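Local coordinates for muscarinic toxin-like protein 3 homolog (Ophiophagus hannah, PDB 3HH7) that is a homodimeric three-finger neurotoxin of king cobra venom that probably inhibits nicotinic acetylcholine receptors at the postsynaptic membrane, at residues T1-T9 with T14-C24. Sequence-based numbering, arbitrary orientation.
Sequences TKCYNHQST and TEICPDSGYFC
Cys3 and Glu15 form the antiparallel hydrogen-bonded pair at the middle of a short hairpin: Cys3 N donates a hydrogen bond to Glu15 O at 3.0 Å, and Glu15 N donates one to Cys3 O at 2.9 Å. A third backbone bond, Cys17 N to Thr1 O at 2.9 Å, carries the ladder on beyond the Lys2-Ile16 pair. The sulfur of Cys3 lies beside its own backbone N (chi1 -59°), on the face shared with Glu15, and closes a disulfide with Cys24 whose chi3 is -85°. Cys17 SG comes within 3.4 Å of Cys3 SG, while Thr1 CG2 lies 3.7 Å from Cys17 SG, a methyl resting on sulfur. This is the base of the first finger of a three-finger toxin, where the hairpin of strands 2-4 and 14-16 is stapled to the disulfide-rich core; Cys17 carries its own bridge to Cys41. On the other face, the Lys2 chain slants across Thr14, Lys2 CG 3.9 Å from Thr14 CB. The Thr14 methyl still reaches the Tyr4 ring, Thr14 CG2 lying 3.8 Å from Tyr4 CD1. The extended Glu15 chain crosses Asn5, Glu15 CG 4.0 Å from Asn5 CB, and its OE2 accepts a hydrogen bond from Cys41 N. Further out, Lys2 N is hydrogen-bonded to Asp61 OD1 and Tyr4 N to Asn64 OD1, tying strand 2-4 to the C-terminal segment.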
ATOM      1  N   THR A   1      -7.025   1.207  16.974  1.00 15.54           N
ATOM      2  CA  THR A   1      -6.991   1.578  15.524  1.00 14.19           C
ATOM      3  C   THR A   1      -8.379   1.958  15.016  1.00 13.69           C
ATOM      4  O   THR A   1      -9.328   1.200  15.172  1.00 14.04           O
ATOM      5  CB  THR A   1      -6.439   0.415  14.673  1.00 14.77           C
ATOM      6  OG1 THR A   1      -5.226  -0.066  15.259  1.00 15.07           O
ATOM      7  CG2 THR A   1      -6.156   0.872  13.261  1.00 14.39           C
ATOM      8  N   LYS A   2      -8.475   3.140  14.415  1.00 11.64           N
ATOM      9  CA  LYS A   2      -9.690   3.622  13.755  1.00 12.36           C
ATOM     10  C   LYS A   2      -9.361   3.902  12.290  1.00 10.87           C
ATOM     11  O   LYS A   2      -8.428   4.657  11.973  1.00  9.87           O
ATOM     12  CB  LYS A   2     -10.212   4.898  14.443  1.00 12.77           C
ATOM     13  CG  LYS A   2     -11.309   5.652  13.694  1.00 14.89           C
ATOM     14  CD  LYS A   2     -11.952   6.724  14.577  1.00 16.03           C
ATOM     15  CE  LYS A   2     -10.934   7.725  15.082  1.00 21.18           C
ATOM     16  NZ  LYS A   2     -11.586   8.846  15.837  1.00 22.33           N
ATOM     17  N   CYS A   3     -10.121   3.270  11.396  1.00 10.04           N
ATOM     18  CA  CYS A   3      -9.871   3.370   9.967  1.00  9.63           C
ATOM     19  C   CYS A   3     -11.099   3.897   9.264  1.00  9.47           C
ATOM     20  O   CYS A   3     -12.224   3.604   9.670  1.00  9.93           O
ATOM     21  CB  CYS A   3      -9.596   1.977   9.404  1.00  9.77           C
ATOM     22  SG  CYS A   3      -8.202   1.131  10.121  1.00  9.56           S
ATOM     23  N   TYR A   4     -10.892   4.620   8.166  1.00  9.23           N
ATOM     24  CA  TYR A   4     -11.996   4.867   7.249  1.00  9.68           C
ATOM     25  C   TYR A   4     -12.491   3.542   6.683  1.00  9.88           C
ATOM     26  O   TYR A   4     -11.698   2.618   6.473  1.00 10.18           O
ATOM     27  CB  TYR A   4     -11.568   5.771   6.103  1.00  9.95           C
ATOM     28  CG  TYR A   4     -11.318   7.193   6.525  1.00 11.26           C
ATOM     29  CD1 TYR A   4     -12.381   8.043   6.819  1.00 12.36           C
ATOM     30  CD2 TYR A   4     -10.024   7.687   6.632  1.00 10.80           C
ATOM     31  CE1 TYR A   4     -12.154   9.362   7.203  1.00 12.09           C
ATOM     32  CE2 TYR A   4      -9.792   8.991   7.027  1.00 11.76           C
ATOM     33  CZ  TYR A   4     -10.861   9.821   7.310  1.00 10.81           C
ATOM     34  OH  TYR A   4     -10.611  11.123   7.689  1.00 13.55           O
ATOM     35  N   ASN A   5     -13.797   3.443   6.441  1.00 10.10           N
ATOM     36  CA  ASN A   5     -14.331   2.237   5.809  1.00 10.49           C
ATOM     37  C   ASN A   5     -15.343   2.484   4.707  1.00 10.52           C
ATOM     38  O   ASN A   5     -15.982   1.542   4.224  1.00 11.23           O
ATOM     39  CB  ASN A   5     -14.868   1.247   6.860  1.00 10.60           C
ATOM     40  CG  ASN A   5     -16.112   1.748   7.560  1.00 11.92           C
ATOM     41  OD1 ASN A   5     -16.377   2.947   7.587  1.00 12.36           O
ATOM     42  ND2 ASN A   5     -16.879   0.829   8.148  1.00 14.95           N
ATOM     43  N   HIS A   6     -15.467   3.744   4.295  1.00 10.93           N
ATOM     44  CA  HIS A   6     -16.394   4.091   3.220  1.00 11.09           C
ATOM     45  C   HIS A   6     -15.869   3.666   1.853  1.00 11.05           C
ATOM     46  O   HIS A   6     -14.659   3.674   1.594  1.00 11.38           O
ATOM     47  CB  HIS A   6     -16.740   5.587   3.238  1.00 11.55           C
ATOM     48  CG  HIS A   6     -15.567   6.489   3.051  1.00 11.75           C
ATOM     49  ND1 HIS A   6     -14.549   6.582   3.979  1.00 11.51           N
ATOM     50  CD2 HIS A   6     -15.264   7.370   2.067  1.00 11.29           C
ATOM     51  CE1 HIS A   6     -13.656   7.458   3.555  1.00 11.08           C
ATOM     52  NE2 HIS A   6     -14.068   7.956   2.404  1.00 10.97           N
ATOM     53  N   GLN A   7     -16.799   3.266   0.991  1.00 11.56           N
ATOM     54  CA  GLN A   7     -16.484   2.873  -0.374  1.00 12.57           C
ATOM     55  C   GLN A   7     -16.419   4.055  -1.323  1.00 13.25           C
ATOM     56  O   GLN A   7     -17.287   4.926  -1.311  1.00 14.04           O
ATOM     57  CB  GLN A   7     -17.610   2.007  -0.960  1.00 12.41           C
ATOM     58  CG  GLN A   7     -17.875   0.706  -0.244  1.00 14.17           C
ATOM     59  CD  GLN A   7     -19.298   0.251  -0.455  1.00 17.46           C
ATOM     60  OE1 GLN A   7     -20.233   0.873   0.046  1.00 20.41           O
ATOM     61  NE2 GLN A   7     -19.476  -0.824  -1.205  1.00 18.11           N
ATOM     62  N   SER A   8     -15.419   4.026  -2.199  1.00 13.95           N
ATOM     63  CA  SER A   8     -15.317   4.967  -3.306  1.00 15.04           C
ATOM     64  C   SER A   8     -15.573   6.403  -2.877  1.00 16.12           C
ATOM     65  O   SER A   8     -14.857   6.945  -2.035  1.00 16.66           O
ATOM     66  CB  SER A   8     -16.282   4.577  -4.428  1.00 15.76           C
ATOM     67  OG  SER A   8     -16.060   3.243  -4.850  1.00 14.70           O
ATOM     68  N   THR A   9     -16.593   7.022  -3.463  1.00 17.34           N
ATOM     69  CA  THR A   9     -16.862   8.443  -3.175  1.00 18.51           C
ATOM     70  C   THR A   9     -18.043   8.698  -2.222  1.00 17.77           C
ATOM     71  O   THR A   9     -18.530   9.825  -2.107  1.00 19.01           O
ATOM     72  CB  THR A   9     -17.087   9.265  -4.474  1.00 19.08           C
ATOM     73  OG1 THR A   9     -18.233   8.754  -5.168  1.00 21.59           O
ATOM     74  CG2 THR A   9     -15.855   9.199  -5.376  1.00 20.56           C
ATOM     75  N   THR A  14     -16.195   5.728   9.540  1.00 14.60           N
ATOM     76  CA  THR A  14     -15.087   5.027  10.173  1.00 15.01           C
ATOM     77  C   THR A  14     -15.550   3.814  10.957  1.00 15.28           C
ATOM     78  O   THR A  14     -16.741   3.651  11.276  1.00 15.38           O
ATOM     79  CB  THR A  14     -14.252   5.941  11.085  1.00 15.71           C
ATOM     80  OG1 THR A  14     -15.090   6.483  12.108  1.00 17.71           O
ATOM     81  CG2 THR A  14     -13.614   7.073  10.299  1.00 15.07           C
ATOM     82  N   GLU A  15     -14.595   2.946  11.244  1.00 14.53           N
ATOM     83  CA  GLU A  15     -14.839   1.818  12.112  1.00 15.64           C
ATOM     84  C   GLU A  15     -13.649   1.656  13.028  1.00 15.26           C
ATOM     85  O   GLU A  15     -12.516   2.013  12.673  1.00 14.20           O
ATOM     86  CB  GLU A  15     -15.078   0.541  11.314  1.00 15.60           C
ATOM     87  CG  GLU A  15     -13.884   0.075  10.518  1.00 16.41           C
ATOM     88  CD  GLU A  15     -14.166  -1.160   9.676  1.00 18.06           C
ATOM     89  OE1 GLU A  15     -15.239  -1.783   9.851  1.00 22.50           O
ATOM     90  OE2 GLU A  15     -13.309  -1.495   8.835  1.00 20.26           O
ATOM     91  N   ILE A  16     -13.916   1.130  14.218  1.00 15.44           N
ATOM     92  CA  ILE A  16     -12.873   0.818  15.164  1.00 16.68           C
ATOM     93  C   ILE A  16     -12.516  -0.651  14.962  1.00 17.17           C
ATOM     94  O   ILE A  16     -13.379  -1.523  15.015  1.00 16.91           O
ATOM     95  CB  ILE A  16     -13.338   1.094  16.621  1.00 16.52           C
ATOM     96  CG1 ILE A  16     -13.758   2.572  16.760  1.00 17.30           C
ATOM     97  CG2 ILE A  16     -12.248   0.661  17.604  1.00 16.90           C
ATOM     98  CD1 ILE A  16     -14.320   2.991  18.136  1.00 18.73           C
ATOM     99  N   CYS A  17     -11.238  -0.927  14.718  1.00 18.12           N
ATOM    100  CA  CYS A  17     -10.802  -2.297  14.446  1.00 19.50           C
ATOM    101  C   CYS A  17     -10.891  -3.176  15.703  1.00 21.78           C
ATOM    102  O   CYS A  17     -10.744  -2.660  16.813  1.00 22.30           O
ATOM    103  CB  CYS A  17      -9.390  -2.310  13.877  1.00 18.63           C
ATOM    104  SG  CYS A  17      -9.123  -1.188  12.461  1.00 14.93           S
ATOM    105  N   PRO A  18     -11.162  -4.489  15.525  1.00 24.27           N
ATOM    106  CA  PRO A  18     -11.392  -5.425  16.644  1.00 25.81           C
ATOM    107  C   PRO A  18     -10.204  -5.724  17.562  1.00 27.59           C
ATOM    108  O   PRO A  18     -10.357  -5.710  18.792  1.00 28.17           O
ATOM    109  CB  PRO A  18     -11.824  -6.723  15.935  1.00 25.81           C
ATOM    110  CG  PRO A  18     -12.257  -6.310  14.578  1.00 25.32           C
ATOM    111  CD  PRO A  18     -11.340  -5.169  14.229  1.00 24.53           C
ATOM    112  N   ASP A  19      -9.048  -6.020  16.977  1.00 28.98           N
ATOM    113  CA  ASP A  19      -7.927  -6.599  17.719  1.00 30.54           C
ATOM    114  C   ASP A  19      -6.660  -5.796  17.439  1.00 30.49           C
ATOM    115  O   ASP A  19      -6.634  -4.974  16.522  1.00 31.25           O
ATOM    116  CB  ASP A  19      -7.733  -8.064  17.300  1.00 30.94           C
ATOM    117  CG  ASP A  19      -7.358  -8.973  18.454  1.00 33.30           C
ATOM    118  OD1 ASP A  19      -8.031  -8.922  19.512  1.00 34.86           O
ATOM    119  OD2 ASP A  19      -6.402  -9.767  18.289  1.00 34.51           O
ATOM    120  N   SER A  20      -5.609  -6.059  18.207  1.00 30.63           N
ATOM    121  CA  SER A  20      -4.382  -5.263  18.145  1.00 30.37           C
ATOM    122  C   SER A  20      -3.585  -5.473  16.858  1.00 29.60           C
ATOM    123  O   SER A  20      -2.849  -4.581  16.416  1.00 29.79           O
ATOM    124  CB  SER A  20      -3.506  -5.483  19.389  1.00 30.78           C
ATOM    125  OG  SER A  20      -3.750  -6.740  20.007  1.00 32.25           O
ATOM    126  N   GLY A  21      -3.752  -6.646  16.252  1.00 28.70           N
ATOM    127  CA  GLY A  21      -3.075  -6.976  15.005  1.00 27.01           C
ATOM    128  C   GLY A  21      -3.801  -6.416  13.800  1.00 25.39           C
ATOM    129  O   GLY A  21      -3.789  -7.031  12.729  1.00 26.24           O
ATOM    130  N   TYR A  22      -4.423  -5.247  13.978  1.00 23.72           N
ATOM    131  CA  TYR A  22      -5.167  -4.587  12.906  1.00 21.13           C
ATOM    132  C   TYR A  22      -4.607  -3.251  12.497  1.00 18.41           C
ATOM    133  O   TYR A  22      -4.172  -2.441  13.316  1.00 18.43           O
ATOM    134  CB  TYR A  22      -6.630  -4.387  13.297  1.00 21.74           C
ATOM    135  CG  TYR A  22      -7.465  -5.621  13.158  1.00 22.74           C
ATOM    136  CD1 TYR A  22      -8.270  -5.819  12.038  1.00 23.12           C
ATOM    137  CD2 TYR A  22      -7.446  -6.605  14.143  1.00 24.62           C
ATOM    138  CE1 TYR A  22      -9.039  -6.958  11.904  1.00 24.56           C
ATOM    139  CE2 TYR A  22      -8.213  -7.750  14.019  1.00 24.48           C
ATOM    140  CZ  TYR A  22      -9.006  -7.922  12.905  1.00 23.91           C
ATOM    141  OH  TYR A  22      -9.761  -9.057  12.792  1.00 24.88           O
ATOM    142  N   PHE A  23      -4.665  -3.019  11.196  1.00 15.05           N
ATOM    143  CA  PHE A  23      -4.287  -1.747  10.607  1.00 12.57           C
ATOM    144  C   PHE A  23      -5.322  -1.390   9.549  1.00 11.36           C
ATOM    145  O   PHE A  23      -6.338  -2.086   9.406  1.00 11.37           O
ATOM    146  CB  PHE A  23      -2.868  -1.824  10.034  1.00 11.57           C
ATOM    147  CG  PHE A  23      -2.593  -3.072   9.216  1.00 10.99           C
ATOM    148  CD1 PHE A  23      -2.117  -4.235   9.827  1.00 11.39           C
ATOM    149  CD2 PHE A  23      -2.759  -3.066   7.834  1.00 10.56           C
ATOM    150  CE1 PHE A  23      -1.828  -5.366   9.081  1.00 10.06           C
ATOM    151  CE2 PHE A  23      -2.477  -4.206   7.085  1.00 10.49           C
ATOM    152  CZ  PHE A  23      -2.012  -5.357   7.710  1.00 10.39           C
ATOM    153  N   CYS A  24      -5.086  -0.297   8.838  1.00  9.62           N
ATOM    154  CA  CYS A  24      -6.035   0.176   7.828  1.00  8.82           C
ATOM    155  C   CYS A  24      -5.563  -0.133   6.421  1.00  8.66           C
ATOM    156  O   CYS A  24      -4.348  -0.235   6.153  1.00  8.50           O
ATOM    157  CB  CYS A  24      -6.216   1.689   7.938  1.00  8.96           C
ATOM    158  SG  CYS A  24      -6.625   2.281   9.590  1.00  9.61           S
TER